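Local coordinates for protein complement factor H (Mus musculus, PDB 2YBY) that regulates complement in innate immunity, the deposited fragment comprising two consecutive sushi (SCR) domains, the sixth and seventh of the full-length protein, at residues A[8-13]-A[50-55]; A[25-30]-A[57-62]; A[35-38]-A[42-45]; A[69-74]-A[107-112]. The protein carries 1 engineered substitution. All blocks are in the same frame, centred on the assembly; numbering follows the deposited sequence. Where two conformers were deposited one is given.

Interaction 1 of 4, residues A[8-13]-A[50-55]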
loop_
_atom_site.group_PDB
_atom_site.type_symbol
_atom_site.label_atom_id
_atom_site.label_comp_id
_atom_site.label_asym_id
_atom_site.label_seq_id
_atom_site.Cartn_x
_atom_site.Cartn_y
_atom_site.Cartn_z
ATOM N N PRO A 8 6.285 16.220 -7.552
ATOM C CA PRO A 8 6.507 15.126 -6.600
ATOM C C PRO A 8 7.173 13.909 -7.202
ATOM O O PRO A 8 6.642 13.316 -8.159
ATOM C CB PRO A 8 5.096 14.799 -6.114
ATOM C CG PRO A 8 4.223 15.120 -7.230
ATOM C CD PRO A 8 4.879 16.249 -8.004
ATOM N N GLN A 9 8.339 13.534 -6.646
ATOM C CA GLN A 9 9.072 12.328 -7.066
ATOM C C GLN A 9 9.298 11.453 -5.844
ATOM O O GLN A 9 9.837 11.931 -4.862
ATOM C CB GLN A 9 10.379 12.691 -7.711
ATOM C CG GLN A 9 10.145 13.594 -8.904
ATOM C CD GLN A 9 11.390 13.815 -9.711
ATOM O OE1 GLN A 9 11.744 13.003 -10.560
ATOM N NE2 GLN A 9 12.074 14.914 -9.450
ATOM N N PHE A 10 8.814 10.196 -5.868
ATOM C CA PHE A 10 8.856 9.320 -4.696
ATOM C C PHE A 10 9.139 7.880 -5.121
ATOM O O PHE A 10 9.101 7.609 -6.313
ATOM C CB PHE A 10 7.516 9.403 -3.943
ATOM C CG PHE A 10 6.269 9.295 -4.795
ATOM C CD1 PHE A 10 5.726 10.421 -5.416
ATOM C CD2 PHE A 10 5.693 8.069 -5.052
ATOM C CE1 PHE A 10 4.564 10.318 -6.184
ATOM C CE2 PHE A 10 4.565 7.961 -5.865
ATOM C CZ PHE A 10 4.012 9.087 -6.434
ATOM N N LYS A 11 9.484 6.988 -4.181
ATOM C CA LYS A 11 9.794 5.609 -4.535
ATOM C C LYS A 11 8.574 4.774 -4.794
ATOM O O LYS A 11 7.505 4.994 -4.215
ATOM C CB LYS A 11 10.622 4.905 -3.439
ATOM C CG LYS A 11 12.017 5.473 -3.255
ATOM C CD LYS A 11 12.931 4.497 -2.502
ATOM C CE LYS A 11 13.712 3.586 -3.414
ATOM N NZ LYS A 11 14.623 2.708 -2.635
ATOM N N TYR A 12 8.752 3.774 -5.632
ATOM C CA TYR A 12 7.799 2.752 -5.940
ATOM C C TYR A 12 6.480 3.191 -6.564
ATOM O O TYR A 12 5.485 2.475 -6.480
ATOM C CB TYR A 12 7.536 1.901 -4.703
ATOM C CG TYR A 12 8.791 1.485 -3.974
ATOM C CD1 TYR A 12 9.793 0.772 -4.621
ATOM C CD2 TYR A 12 8.969 1.786 -2.632
ATOM C CE1 TYR A 12 10.929 0.340 -3.936
ATOM C CE2 TYR A 12 10.103 1.370 -1.939
ATOM C CZ TYR A 12 11.099 0.679 -2.606
ATOM O OH TYR A 12 12.230 0.251 -1.939
ATOM N N GLY A 13 6.500 4.308 -7.243
ATOM C CA GLY A 13 5.341 4.774 -7.969
ATOM C C GLY A 13 5.554 6.144 -8.569
ATOM O O GLY A 13 6.623 6.762 -8.425
ATOM N N ASP A 50 -4.466 6.353 -6.127
ATOM C CA ASP A 50 -5.013 7.307 -5.140
ATOM C C ASP A 50 -4.520 8.713 -5.491
ATOM O O ASP A 50 -3.880 8.881 -6.544
ATOM C CB ASP A 50 -4.718 6.915 -3.675
ATOM C CG ASP A 50 -5.804 7.288 -2.682
ATOM O OD1 ASP A 50 -6.446 8.362 -2.866
ATOM O OD2 ASP A 50 -6.075 6.477 -1.753
ATOM N N TYR A 51 -4.892 9.721 -4.663
ATOM C CA TYR A 51 -4.484 11.101 -4.870
ATOM C C TYR A 51 -3.308 11.490 -3.968
ATOM O O TYR A 51 -3.278 11.133 -2.797
ATOM C CB TYR A 51 -5.621 12.065 -4.581
ATOM C CG TYR A 51 -6.707 12.066 -5.621
ATOM C CD1 TYR A 51 -6.460 12.509 -6.914
ATOM C CD2 TYR A 51 -7.975 11.587 -5.328
ATOM C CE1 TYR A 51 -7.469 12.524 -7.881
ATOM C CE2 TYR A 51 -8.995 11.619 -6.269
ATOM C CZ TYR A 51 -8.718 12.006 -7.571
ATOM O OH TYR A 51 -9.711 12.072 -8.516
ATOM N N LEU A 52 -2.356 12.213 -4.544
ATOM C CA LEU A 52 -1.248 12.838 -3.821
ATOM C C LEU A 52 -1.722 14.272 -3.647
ATOM O O LEU A 52 -2.100 14.904 -4.637
ATOM C CB LEU A 52 0.042 12.789 -4.625
ATOM C CG LEU A 52 1.293 13.043 -3.763
ATOM C CD1 LEU A 52 1.618 11.865 -2.875
ATOM C CD2 LEU A 52 2.469 13.415 -4.612
ATOM N N ARG A 53 -1.786 14.745 -2.411
ATOM C CA ARG A 53 -2.374 16.046 -2.096
ATOM C C ARG A 53 -1.372 17.058 -1.666
ATOM O O ARG A 53 -0.540 16.772 -0.813
ATOM C CB ARG A 53 -3.414 15.893 -0.995
ATOM C CG ARG A 53 -4.629 15.082 -1.458
ATOM C CD ARG A 53 -5.551 14.729 -0.312
ATOM N NE ARG A 53 -6.551 13.755 -0.772
ATOM C CZ ARG A 53 -7.684 14.051 -1.397
ATOM N NH1 ARG A 53 -8.020 15.322 -1.626
ATOM N NH2 ARG A 53 -8.500 13.085 -1.792
ATOM N N CYS A 54 -1.454 18.260 -2.242
ATOM C CA CYS A 54 -0.561 19.340 -1.823
ATOM C C CYS A 54 -1.170 19.997 -0.565
ATOM O O CYS A 54 -2.244 20.587 -0.652
ATOM C CB CYS A 54 -0.379 20.356 -2.930
ATOM S SG CYS A 54 0.519 21.830 -2.379
ATOM N N THR A 55 -0.535 19.836 0.599
ATOM C CA THR A 55 -1.059 20.371 1.859
ATOM C C THR A 55 -0.112 21.434 2.413
ATOM O O THR A 55 0.993 21.612 1.904
ATOM C CB THR A 55 -1.254 19.250 2.900
ATOM O OG1 THR A 55 -0.026 18.963 3.552
ATOM C CG2 THR A 55 -1.905 18.013 2.336
#
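P8 and L52 mark the nearest backbone approach of loop 8-13 to strand 50-55, and even there the P8 CA and L52 CA atoms are 8.5 Å apart. The chains are therefore too far apart for backbone pairing, and side chains bridge the gap. One branch of L52, the methyl CD2, makes every contact from the strand. It is pressed against the ring of P8, where CB lies 3.3 Å from L52 CD2, a tighter approach than carbons usually make, and P8 CG follows at 3.6 Å from the same methyl. Beyond the proline, F10 CE1 stands 4.1 Å from L52 CD2, with the methyl oblique to the aromatic ring. L52 lies alongside both partners, pointing the opposite way. Its CG is turned anti to the backbone N (chi1 -163°), which sends the isobutyl group across to the loop. F10 has its CG between the backbone N and the carbonyl carbon (chi1 47°), which brings the ring in beside L52. W59, P64 and Y35 also pack on L52, and P8, F10 and L52 form part of the small apolar core of the first sushi domain. Two residues on from L52, C54 bonds to C5. Strand 50-55 is an outer strand of its three-stranded antiparallel sheet, backbone-bonded to the central strand 32-37, while loop 8-13 leads directly into the opposite outer strand, 13-15.

Interaction 2 of 4, residues A[25-30]-A[57-62]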
loop_
_atom_site.group_PDB
_atom_site.type_symbol
_atom_site.label_atom_id
_atom_site.label_comp_id
_atom_site.label_asym_id
_atom_site.label_seq_id
_atom_site.Cartn_x
_atom_site.Cartn_y
_atom_site.Cartn_z
ATOM N N PHE A 25 4.331 22.437 -12.287
ATOM C CA PHE A 25 4.837 22.578 -10.926
ATOM C C PHE A 25 5.803 23.755 -10.792
ATOM O O PHE A 25 6.512 24.071 -11.746
ATOM C CB PHE A 25 5.476 21.248 -10.459
ATOM C CG PHE A 25 4.417 20.186 -10.285
ATOM C CD1 PHE A 25 3.698 20.095 -9.113
ATOM C CD2 PHE A 25 4.047 19.371 -11.339
ATOM C CE1 PHE A 25 2.675 19.164 -8.975
ATOM C CE2 PHE A 25 3.013 18.447 -11.196
ATOM C CZ PHE A 25 2.288 18.401 -10.032
ATOM N N PRO A 26 5.873 24.421 -9.620
ATOM C CA PRO A 26 5.096 24.163 -8.400
ATOM C C PRO A 26 3.610 24.511 -8.469
ATOM O O PRO A 26 3.159 25.245 -9.350
ATOM C CB PRO A 26 5.845 24.966 -7.343
ATOM C CG PRO A 26 6.365 26.157 -8.111
ATOM C CD PRO A 26 6.798 25.565 -9.438
ATOM N N VAL A 27 2.833 23.944 -7.527
ATOM C CA VAL A 27 1.385 24.112 -7.496
ATOM C C VAL A 27 0.922 24.542 -6.104
ATOM O O VAL A 27 1.682 24.398 -5.121
ATOM C CB VAL A 27 0.641 22.811 -7.940
ATOM C CG1 VAL A 27 0.977 22.446 -9.378
ATOM C CG2 VAL A 27 0.947 21.655 -7.000
ATOM N N SER A 28 -0.329 25.015 -6.010
ATOM C CA SER A 28 -0.923 25.506 -4.760
ATOM C C SER A 28 -1.499 24.454 -3.857
ATOM O O SER A 28 -1.868 23.365 -4.321
ATOM C CB SER A 28 -1.997 26.544 -5.064
ATOM O OG SER A 28 -1.451 27.597 -5.843
ATOM N N ILE A 29 -1.672 24.809 -2.575
ATOM C CA ILE A 29 -2.277 23.952 -1.556
ATOM C C ILE A 29 -3.716 23.692 -1.980
ATOM O O ILE A 29 -4.400 24.598 -2.463
ATOM C CB ILE A 29 -2.165 24.563 -0.134
ATOM C CG1 ILE A 29 -0.716 24.436 0.392
ATOM C CG2 ILE A 29 -3.162 23.891 0.871
ATOM C CD1 ILE A 29 -0.360 25.465 1.549
ATOM N N GLY A 30 -4.153 22.443 -1.850
ATOM C CA GLY A 30 -5.483 22.034 -2.270
ATOM C C GLY A 30 -5.470 21.237 -3.560
ATOM O O GLY A 30 -6.390 20.452 -3.793
ATOM N N GLN A 57 1.677 20.981 4.885
ATOM C CA GLN A 57 2.843 20.219 5.324
ATOM C C GLN A 57 3.578 19.591 4.109
ATOM O O GLN A 57 4.501 18.795 4.285
ATOM C CB GLN A 57 2.392 19.152 6.344
ATOM C CG GLN A 57 2.167 19.745 7.752
ATOM C CD GLN A 57 1.175 18.991 8.608
ATOM O OE1 GLN A 57 0.849 17.821 8.367
ATOM N NE2 GLN A 57 0.689 19.645 9.660
ATOM N N GLY A 58 3.236 20.039 2.902
ATOM C CA GLY A 58 3.803 19.519 1.668
ATOM C C GLY A 58 2.963 18.363 1.165
ATOM O O GLY A 58 1.809 18.212 1.556
ATOM N N TRP A 59 3.527 17.551 0.283
ATOM C CA TRP A 59 2.790 16.414 -0.269
ATOM C C TRP A 59 2.449 15.402 0.775
ATOM O O TRP A 59 3.279 15.110 1.663
ATOM C CB TRP A 59 3.634 15.729 -1.340
ATOM C CG TRP A 59 3.836 16.570 -2.549
ATOM C CD1 TRP A 59 5.002 17.116 -2.989
ATOM C CD2 TRP A 59 2.836 16.918 -3.522
ATOM N NE1 TRP A 59 4.790 17.810 -4.154
ATOM C CE2 TRP A 59 3.467 17.695 -4.507
ATOM C CE3 TRP A 59 1.454 16.664 -3.641
ATOM C CZ2 TRP A 59 2.774 18.257 -5.566
ATOM C CZ3 TRP A 59 0.773 17.201 -4.719
ATOM C CH2 TRP A 59 1.437 17.943 -5.690
ATOM N N GLU A 60 1.223 14.868 0.679
ATOM C CA GLU A 60 0.749 13.794 1.527
ATOM C C GLU A 60 0.086 12.734 0.628
ATOM O O GLU A 60 -0.669 13.094 -0.278
ATOM C CB GLU A 60 -0.241 14.280 2.600
ATOM C CG GLU A 60 0.399 15.249 3.584
ATOM C CD GLU A 60 -0.391 15.494 4.852
ATOM O OE1 GLU A 60 -1.637 15.377 4.816
ATOM O OE2 GLU A 60 0.245 15.782 5.892
ATOM N N PRO A 61 0.324 11.433 0.884
ATOM C CA PRO A 61 1.192 10.854 1.945
ATOM C C PRO A 61 2.677 11.127 1.814
ATOM O O PRO A 61 3.166 11.389 0.722
ATOM C CB PRO A 61 0.861 9.359 1.894
ATOM C CG PRO A 61 -0.391 9.219 1.047
ATOM C CD PRO A 61 -0.356 10.386 0.107
ATOM N N GLU A 62 3.396 11.088 2.942
ATOM C CA GLU A 62 4.847 11.279 2.935
ATOM C C GLU A 62 5.500 10.181 2.136
ATOM O O GLU A 62 6.538 10.414 1.493
ATOM C CB GLU A 62 5.436 11.220 4.348
ATOM C CG GLU A 62 4.985 12.313 5.274
ATOM C CD GLU A 62 5.703 12.226 6.612
ATOM O OE1 GLU A 62 5.998 11.100 7.085
ATOM O OE2 GLU A 62 5.960 13.300 7.189
#
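F25 and W59 meet rim to rim: F25 CE1 sits 3.5 Å from W59 CZ2 and approaches the edge of the indole, close to its plane. The same F25 carbon lies 3.7 Å from W59 CH2, so a single corner of the phenyl ring rests against the outer end of the six-membered ring. Neither ring covers the face of the other; their planes are inclined at 58° and the centroids of the two six-membered rings are 6.0 Å apart. V27 adds a second apolar partner, its CG2 methyl lying 4.0 Å from W59 CH2 and its side chain running nearly at a right angle to the tryptophan. The V27 methyl CG1 takes the place anti to the carbonyl carbon (chi1 -62°), leaving CG2 as the branch that reaches the indole. Outside this shell, W59 NE1 donates to the carbonyl O of E6, which satisfies the indole's one polar atom and fixes how the ring is turned. The tryptophan also packs on P8, Y33 and the cysteines C5 and C54, and Y33 is a further aromatic neighbour of F25. Backbone bonds of V27 with C5 and of G30 with C54 hold loop 25-30 alongside the disulfide, and a cis peptide joins F25 to P26. A tryptophan located between the third and fourth cysteines, here C54 and C65, and packed against the first disulfide is a hallmark of the sushi (SCR) fold, in which it forms a centrepiece of the small hydrophobic core.

Interaction 3 of 4, residues A[35-38]-A[42-45]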
loop_
_atom_site.group_PDB
_atom_site.type_symbol
_atom_site.label_atom_id
_atom_site.label_comp_id
_atom_site.label_asym_id
_atom_site.label_seq_id
_atom_site.Cartn_x
_atom_site.Cartn_y
_atom_site.Cartn_z
ATOM N N TYR A 35 -2.122 9.054 -8.744
ATOM C CA TYR A 35 -0.867 8.332 -8.871
ATOM C C TYR A 35 -1.109 6.855 -8.725
ATOM O O TYR A 35 -2.144 6.426 -8.211
ATOM C CB TYR A 35 0.199 8.821 -7.863
ATOM C CG TYR A 35 -0.030 8.384 -6.431
ATOM C CD1 TYR A 35 -0.812 9.134 -5.576
ATOM C CD2 TYR A 35 0.579 7.238 -5.924
ATOM C CE1 TYR A 35 -0.996 8.762 -4.244
ATOM C CE2 TYR A 35 0.365 6.828 -4.611
ATOM C CZ TYR A 35 -0.397 7.615 -3.760
ATOM O OH TYR A 35 -0.595 7.281 -2.439
ATOM N N LYS A 36 -0.141 6.085 -9.148
ATOM C CA LYS A 36 -0.196 4.630 -9.055
ATOM C C LYS A 36 1.139 4.146 -8.515
ATOM O O LYS A 36 2.113 4.913 -8.458
ATOM C CB LYS A 36 -0.501 4.010 -10.434
ATOM C CG LYS A 36 0.558 4.322 -11.469
ATOM C CD LYS A 36 0.289 3.676 -12.829
ATOM C CE LYS A 36 1.355 4.058 -13.836
ATOM N NZ LYS A 36 1.271 3.238 -15.076
ATOM N N CYS A 37 1.168 2.910 -8.085
ATOM C CA CYS A 37 2.364 2.308 -7.532
ATOM C C CYS A 37 2.835 1.154 -8.393
ATOM O O CYS A 37 2.054 0.492 -9.059
ATOM C CB CYS A 37 2.122 1.856 -6.097
ATOM S SG CYS A 37 1.583 3.182 -4.997
ATOM N N ASP A 38 4.123 0.827 -8.241
ATOM C CA ASP A 38 4.733 -0.310 -8.914
ATOM C C ASP A 38 4.071 -1.631 -8.469
ATOM O O ASP A 38 3.579 -1.733 -7.349
ATOM C CB ASP A 38 6.217 -0.417 -8.527
ATOM C CG ASP A 38 7.101 0.769 -8.869
ATOM O OD1 ASP A 38 6.598 1.731 -9.470
ATOM O OD2 ASP A 38 8.278 0.746 -8.493
ATOM N N SER A 42 1.453 -0.329 -3.122
ATOM C CA SER A 42 0.110 0.212 -3.127
ATOM C C SER A 42 0.042 1.551 -2.407
ATOM O O SER A 42 0.791 1.760 -1.453
ATOM C CB SER A 42 -0.789 -0.779 -2.364
ATOM O OG SER A 42 -2.098 -0.323 -2.098
ATOM N N PRO A 43 -0.965 2.403 -2.713
ATOM C CA PRO A 43 -1.237 3.539 -1.834
ATOM C C PRO A 43 -1.725 2.981 -0.463
ATOM O O PRO A 43 -2.272 1.866 -0.389
ATOM C CB PRO A 43 -2.415 4.249 -2.533
ATOM C CG PRO A 43 -2.346 3.797 -3.961
ATOM C CD PRO A 43 -1.914 2.377 -3.842
ATOM N N PRO A 44 -1.537 3.745 0.628
ATOM C CA PRO A 44 -1.978 3.257 1.948
ATOM C C PRO A 44 -3.452 2.894 2.048
ATOM O O PRO A 44 -3.835 2.133 2.929
ATOM C CB PRO A 44 -1.568 4.362 2.916
ATOM C CG PRO A 44 -0.735 5.318 2.162
ATOM C CD PRO A 44 -0.877 5.059 0.700
ATOM N N SER A 45 -4.293 3.436 1.174
ATOM C CA SER A 45 -5.727 3.126 1.166
ATOM C C SER A 45 -6.020 1.704 0.659
ATOM O O SER A 45 -7.142 1.247 0.784
ATOM C CB SER A 45 -6.455 4.091 0.253
ATOM O OG SER A 45 -5.999 3.904 -1.077
#
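C37, P43 and Y35 carry most of this contact, which closes a short turn whose CA atoms come nearest at C37 and S42. The sulfur of C37 points at the peptide joining S42 to P43: C37 SG is 3.4 Å from S42 C and 3.5 Å from P43 N. It also touches the proline ring, with C37 SG and P43 CD 3.8 Å apart. P43 is met from two directions, roughly at a right angle, by this sulfur and by the hydroxyl end of Y35, whose OH lies 3.5 Å from P43 CB. Y35 CG stands between its own backbone N and carbonyl carbon (chi1 74°), and the ring then lies alongside P43, pointing the other way, until the hydroxyl also nears P44 CD. That hydroxyl is hydrogen-bonded to the carbonyl O of P64, which gives it a polar partner and fixes the end of the tyrosine. S42 OG donates to P43 O over 2.8 Å, a local bond between neighbouring residues that fixes the S42 hydroxyl. C37 is bound to C65 in the second disulfide of the domain. Strand 32-37 is the middle strand between 13-15 and 50-55, whereas the short strand 41-42 pairs with 66-71 through S42 and V66, so the contact lies where one sheet gives way to the next.

Interaction 4 of 4, residues A[69-74]-A[107-112]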
loop_
_atom_site.group_PDB
_atom_site.type_symbol
_atom_site.label_atom_id
_atom_site.label_comp_id
_atom_site.label_asym_id
_atom_site.label_seq_id
_atom_site.Cartn_x
_atom_site.Cartn_y
_atom_site.Cartn_z
ATOM N N CYS A 69 0.348 -6.464 0.362
ATOM C CA CYS A 69 0.262 -7.885 0.650
ATOM C C CYS A 69 -1.150 -8.315 0.349
ATOM O O CYS A 69 -2.084 -7.802 0.964
ATOM C CB CYS A 69 0.599 -8.184 2.102
ATOM S SG CYS A 69 2.188 -7.547 2.655
ATOM N N VAL A 70 -1.314 -9.302 -0.501
ATOM C CA VAL A 70 -2.618 -9.795 -0.908
ATOM C C VAL A 70 -2.955 -11.014 -0.076
ATOM O O VAL A 70 -2.130 -11.943 0.047
ATOM C CB VAL A 70 -2.641 -10.117 -2.422
ATOM C CG1 VAL A 70 -3.961 -10.776 -2.826
ATOM C CG2 VAL A 70 -2.376 -8.843 -3.245
ATOM N N PHE A 71 -4.165 -11.027 0.502
ATOM C CA PHE A 71 -4.648 -12.171 1.253
ATOM C C PHE A 71 -5.596 -12.957 0.361
ATOM O O PHE A 71 -6.513 -12.362 -0.193
ATOM C CB PHE A 71 -5.404 -11.739 2.514
ATOM C CG PHE A 71 -5.906 -12.926 3.290
ATOM C CD1 PHE A 71 -5.018 -13.778 3.926
ATOM C CD2 PHE A 71 -7.249 -13.256 3.296
ATOM C CE1 PHE A 71 -5.468 -14.892 4.616
ATOM C CE2 PHE A 71 -7.706 -14.369 4.000
ATOM C CZ PHE A 71 -6.812 -15.170 4.665
ATOM N N HIS A 72 -5.390 -14.264 0.214
ATOM C CA HIS A 72 -6.301 -15.097 -0.589
ATOM C C HIS A 72 -6.192 -16.542 -0.149
ATOM O O HIS A 72 -7.092 -17.025 0.521
ATOM C CB HIS A 72 -6.063 -14.933 -2.112
ATOM C CG HIS A 72 -7.143 -15.527 -2.970
ATOM N ND1 HIS A 72 -7.170 -15.318 -4.335
ATOM C CD2 HIS A 72 -8.177 -16.335 -2.642
ATOM C CE1 HIS A 72 -8.236 -15.958 -4.787
ATOM N NE2 HIS A 72 -8.857 -16.608 -3.816
ATOM N N TYR A 73 -5.079 -17.233 -0.489
ATOM C CA TYR A 73 -4.865 -18.644 -0.202
ATOM C C TYR A 73 -4.104 -18.870 1.106
ATOM O O TYR A 73 -3.095 -18.188 1.342
ATOM C CB TYR A 73 -4.090 -19.285 -1.376
ATOM C CG TYR A 73 -4.658 -18.921 -2.733
ATOM C CD1 TYR A 73 -5.813 -19.524 -3.211
ATOM C CD2 TYR A 73 -4.055 -17.954 -3.526
ATOM C CE1 TYR A 73 -6.344 -19.187 -4.458
ATOM C CE2 TYR A 73 -4.580 -17.598 -4.762
ATOM C CZ TYR A 73 -5.722 -18.221 -5.233
ATOM O OH TYR A 73 -6.249 -17.876 -6.457
ATOM N N VAL A 74 -4.546 -19.846 1.911
ATOM C CA VAL A 74 -3.875 -20.263 3.127
ATOM C C VAL A 74 -3.701 -21.776 3.010
ATOM O O VAL A 74 -4.695 -22.474 2.836
ATOM C CB VAL A 74 -4.634 -19.921 4.431
ATOM C CG1 VAL A 74 -3.833 -20.415 5.649
ATOM C CG2 VAL A 74 -4.873 -18.408 4.525
ATOM N N ASP A 107 -1.576 -16.849 15.497
ATOM C CA ASP A 107 -1.876 -17.084 14.085
ATOM C C ASP A 107 -2.195 -15.782 13.338
ATOM O O ASP A 107 -3.075 -15.759 12.462
ATOM C CB ASP A 107 -2.973 -18.119 13.876
ATOM C CG ASP A 107 -2.551 -19.516 14.267
ATOM O OD1 ASP A 107 -1.314 -19.779 14.306
ATOM O OD2 ASP A 107 -3.445 -20.362 14.486
ATOM N N THR A 108 -1.457 -14.722 13.660
ATOM C CA THR A 108 -1.621 -13.450 12.955
ATOM C C THR A 108 -0.494 -13.298 11.949
ATOM O O THR A 108 0.597 -13.842 12.139
ATOM C CB THR A 108 -1.696 -12.287 13.916
ATOM O OG1 THR A 108 -0.516 -12.285 14.691
ATOM C CG2 THR A 108 -2.909 -12.359 14.806
ATOM N N MET A 109 -0.798 -12.636 10.838
ATOM C CA MET A 109 0.171 -12.347 9.774
ATOM C C MET A 109 0.186 -10.840 9.679
ATOM O O MET A 109 -0.898 -10.246 9.707
ATOM C CB MET A 109 -0.344 -12.802 8.405
ATOM C CG MET A 109 0.122 -14.062 7.965
ATOM S SD MET A 109 -0.278 -14.491 6.295
ATOM C CE MET A 109 -1.930 -14.058 6.026
ATOM N N THR A 110 1.377 -10.239 9.466
ATOM C CA THR A 110 1.504 -8.792 9.335
ATOM C C THR A 110 2.094 -8.513 7.957
ATOM O O THR A 110 2.985 -9.235 7.509
ATOM C CB THR A 110 2.356 -8.252 10.472
ATOM O OG1 THR A 110 1.660 -8.531 11.703
ATOM C CG2 THR A 110 2.621 -6.752 10.350
ATOM N N CYS A 111 1.575 -7.488 7.272
ATOM C CA CYS A 111 2.137 -7.085 5.993
ATOM C C CYS A 111 3.380 -6.204 6.298
ATOM O O CYS A 111 3.232 -5.090 6.808
ATOM C CB CYS A 111 1.096 -6.333 5.171
ATOM S SG CYS A 111 1.692 -5.792 3.546
ATOM N N THR A 112 4.576 -6.740 6.061
ATOM C CA THR A 112 5.847 -6.034 6.314
ATOM C C THR A 112 6.425 -5.502 5.021
ATOM O O THR A 112 5.900 -5.778 3.951
ATOM C CB THR A 112 6.862 -6.967 7.025
ATOM O OG1 THR A 112 7.428 -7.889 6.102
ATOM C CG2 THR A 112 6.268 -7.731 8.201
#
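C69 and C111 form the tight part of this contact, a disulfide with C69 SG and C111 SG 2.0 Å apart and a right-handed chi3 of 80°. The two cysteines reach it differently: C69 SG is anti to its carbonyl carbon, whereas C111 SG is anti to its backbone N. Their CA atoms, at 5.7 Å between C69 CA and C111 CA, are the closest of the two segments. From there the strands diverge, their axes at 148° and no nearer than 8.3 Å. The looser part is the pair F71 and M109. The methyl of M109 comes in at the edge of the phenyl ring, near its plane, with M109 CE 3.7 Å from F71 CD1, and the side chains cross at about a right angle. A bend at the M109 chi3 (-44°) brings the methyl round to that edge. L92 packs on both residues, and W116 covers C69, C111 and M109. V70 and T110 turn away on the partly exposed outer sides, and a bound 1,2-ethanediol, probably from the crystallisation liquor, lies near F71. With hydrogen bonds absent between the segments, the link depends on one covalent bond and apolar packing, as expected of a small extracellular sushi domain stapled by disulfides.

Interactions 1, 2 and 3 belong to the first sushi repeat, interaction 4 to the second. Interactions 1 and 2 interleave along the chain, their centres about 9 Å apart, and are joined by backbone bonds such as R53 with E60. Interaction 3 falls within the span of both; its centre is about 9 Å from that of interaction 1, and strands 32-37 and 50-55 are neighbours in one sheet. Interaction 4 follows in series, its centre about 18 Å from that of interaction 3 and about 33 Å from that of interaction 2. Strand 66-71, which pairs with strands 41-42 and 84-87, spans the junction, so the two disulfide-stabilised modules follow one another as an elongated pair.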